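Local coordinates for protein toll (Drosophila melanogaster, PDB 4LXR) that serves as the cell-surface receptor for activated Spätzle, switching on Toll signalling in dorsal-ventral patterning of the embryo and in antifungal immunity, at residues Asp236-Ala239 with His240-Asn243. Residues are numbered along the deposited sequence; the frame is centred on the assembly and turned at random.
Sequences DVFA and HLTN. With NAG (2-acetamido-2-deoxy-beta-D-glucopyranose), chain J.
F238 and L241 both carry CG beside the backbone N and anti to the carbonyl carbon (chi1 -59° and -63°), which lets the two buried side chains meet obliquely, CD1 of F238 lying 3.7 Å from CD1 of L241. V237 CG1 sits 3.4 Å above the plane of the phenyl ring, over its centre. Two overlapping type I turns, D236 to A239 and F238 to L241, bring this apolar pair together. The second is closed by L241 N donating to F238 O at 2.9 Å, the donor well above the carbonyl plane; the same oxygen also accepts from N265 ND2, and so does L241 O, so that one asparagine amide grips both ends of the turn. A water accepts from H240 N and donates to V237 O (2.9 Å), linking the two turns, while H240 ND1 bonds to K211 O of an earlier loop. Beyond L241, the centre of an inverse gamma turn, the methyl CG2 of T242 packs against A239 O at 3.6 Å. The hydroxyl of T242, set between backbone N and carbonyl carbon by a chi1 of 54°, shares a hydrogen bond of 2.9 Å between OG1 and O6 of the N-acetylglucosamine. That sugar is joined covalently to N243 ND2, whose remaining N-H is taken up by T218 O. Replacing T242 with an alanine would probably leave the sugar O6 without this partner and the hydroxymethyl group freer to turn, and would take the methyl contact away from A239 O. The whole is a turn between successive leucine-rich repeats of the extracellular solenoid, with V237, F238 and L241 buried in the solenoid and an N-linked glycan at the start of the next repeat.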
loop_
_atom_site.group_PDB
_atom_site.type_symbol
_atom_site.label_atom_id
_atom_site.label_comp_id
_atom_site.label_asym_id
_atom_site.label_seq_id
_atom_site.Cartn_x
_atom_site.Cartn_y
_atom_site.Cartn_z
ATOM N N ASP A 236 -43.458 -6.128 -15.192
ATOM C CA ASP A 236 -44.141 -4.877 -14.905
ATOM C C ASP A 236 -44.179 -4.522 -13.413
ATOM O O ASP A 236 -44.976 -3.677 -13.008
ATOM C CB ASP A 236 -45.575 -4.901 -15.494
ATOM C CG ASP A 236 -46.434 -6.034 -14.931
ATOM O OD1 ASP A 236 -46.002 -6.728 -13.986
ATOM O OD2 ASP A 236 -47.565 -6.224 -15.429
ATOM N N VAL A 237 -43.320 -5.151 -12.605
ATOM C CA VAL A 237 -43.332 -4.925 -11.157
ATOM C C VAL A 237 -43.171 -3.456 -10.761
ATOM O O VAL A 237 -43.700 -3.025 -9.732
ATOM C CB VAL A 237 -42.253 -5.760 -10.408
ATOM C CG1 VAL A 237 -40.830 -5.355 -10.826
ATOM C CG2 VAL A 237 -42.427 -5.615 -8.880
ATOM N N PHE A 238 -42.446 -2.691 -11.579
ATOM C CA PHE A 238 -42.129 -1.300 -11.252
ATOM C C PHE A 238 -42.952 -0.311 -12.092
ATOM O O PHE A 238 -42.665 0.885 -12.107
ATOM C CB PHE A 238 -40.625 -1.029 -11.483
ATOM C CG PHE A 238 -39.694 -1.903 -10.662
ATOM C CD1 PHE A 238 -39.852 -2.028 -9.292
ATOM C CD2 PHE A 238 -38.646 -2.582 -11.272
ATOM C CE1 PHE A 238 -38.974 -2.817 -8.537
ATOM C CE2 PHE A 238 -37.774 -3.389 -10.533
ATOM C CZ PHE A 238 -37.943 -3.509 -9.165
ATOM N N ALA A 239 -43.966 -0.807 -12.796
ATOM C CA ALA A 239 -44.750 0.033 -13.705
ATOM C C ALA A 239 -45.286 1.321 -13.090
ATOM O O ALA A 239 -45.378 2.340 -13.768
ATOM C CB ALA A 239 -45.883 -0.755 -14.321
ATOM N N HIS A 240 -45.656 1.280 -11.816
ATOM C CA HIS A 240 -46.250 2.460 -11.190
ATOM C C HIS A 240 -45.213 3.443 -10.639
ATOM O O HIS A 240 -45.544 4.580 -10.321
ATOM C CB HIS A 240 -47.219 2.042 -10.082
ATOM C CG HIS A 240 -48.492 1.453 -10.596
ATOM N ND1 HIS A 240 -49.120 0.388 -9.988
ATOM C CD2 HIS A 240 -49.262 1.788 -11.656
ATOM C CE1 HIS A 240 -50.221 0.090 -10.655
ATOM N NE2 HIS A 240 -50.329 0.923 -11.673
ATOM N N LEU A 241 -43.966 2.997 -10.521
ATOM C CA LEU A 241 -42.889 3.843 -10.010
ATOM C C LEU A 241 -42.332 4.710 -11.128
ATOM O O LEU A 241 -41.159 4.601 -11.462
ATOM C CB LEU A 241 -41.772 2.980 -9.413
ATOM C CG LEU A 241 -42.172 2.134 -8.206
ATOM C CD1 LEU A 241 -41.088 1.128 -7.816
ATOM C CD2 LEU A 241 -42.509 3.027 -7.020
ATOM N N THR A 242 -43.168 5.567 -11.707
ATOM C CA THR A 242 -42.779 6.294 -12.911
ATOM C C THR A 242 -41.710 7.355 -12.681
ATOM O O THR A 242 -41.009 7.736 -13.616
ATOM C CB THR A 242 -43.989 6.932 -13.618
ATOM O OG1 THR A 242 -44.713 7.741 -12.684
ATOM C CG2 THR A 242 -44.904 5.848 -14.169
ATOM N N ASN A 243 -41.587 7.833 -11.448
ATOM C CA ASN A 243 -40.586 8.843 -11.127
ATOM C C ASN A 243 -39.338 8.299 -10.415
ATOM O O ASN A 243 -38.472 9.068 -9.983
ATOM C CB ASN A 243 -41.225 9.968 -10.304
ATOM C CG ASN A 243 -42.193 10.807 -11.123
ATOM O OD1 ASN A 243 -41.927 11.108 -12.283
ATOM N ND2 ASN A 243 -43.324 11.176 -10.523
HETATM C C1 NAG J . -44.259 11.796 -11.431
HETATM C C2 NAG J . -44.055 13.213 -11.957
HETATM C C3 NAG J . -45.332 13.728 -12.603
HETATM C C4 NAG J . -45.734 12.782 -13.727
HETATM C C5 NAG J . -45.896 11.364 -13.177
HETATM C C6 NAG J . -46.198 10.346 -14.251
HETATM C C7 NAG J . -42.388 14.691 -10.964
HETATM C C8 NAG J . -42.036 15.584 -9.816
HETATM N N2 NAG J . -43.590 14.112 -10.910
HETATM O O3 NAG J . -45.117 15.040 -13.109
HETATM O O4 NAG J . -46.941 13.205 -14.355
HETATM O O5 NAG J . -44.689 10.936 -12.522
HETATM O O6 NAG J . -46.924 9.243 -13.726
HETATM O O7 NAG J . -41.617 14.503 -11.903
HETATM O O HOH W 1 -45.650 -0.873 -10.098
#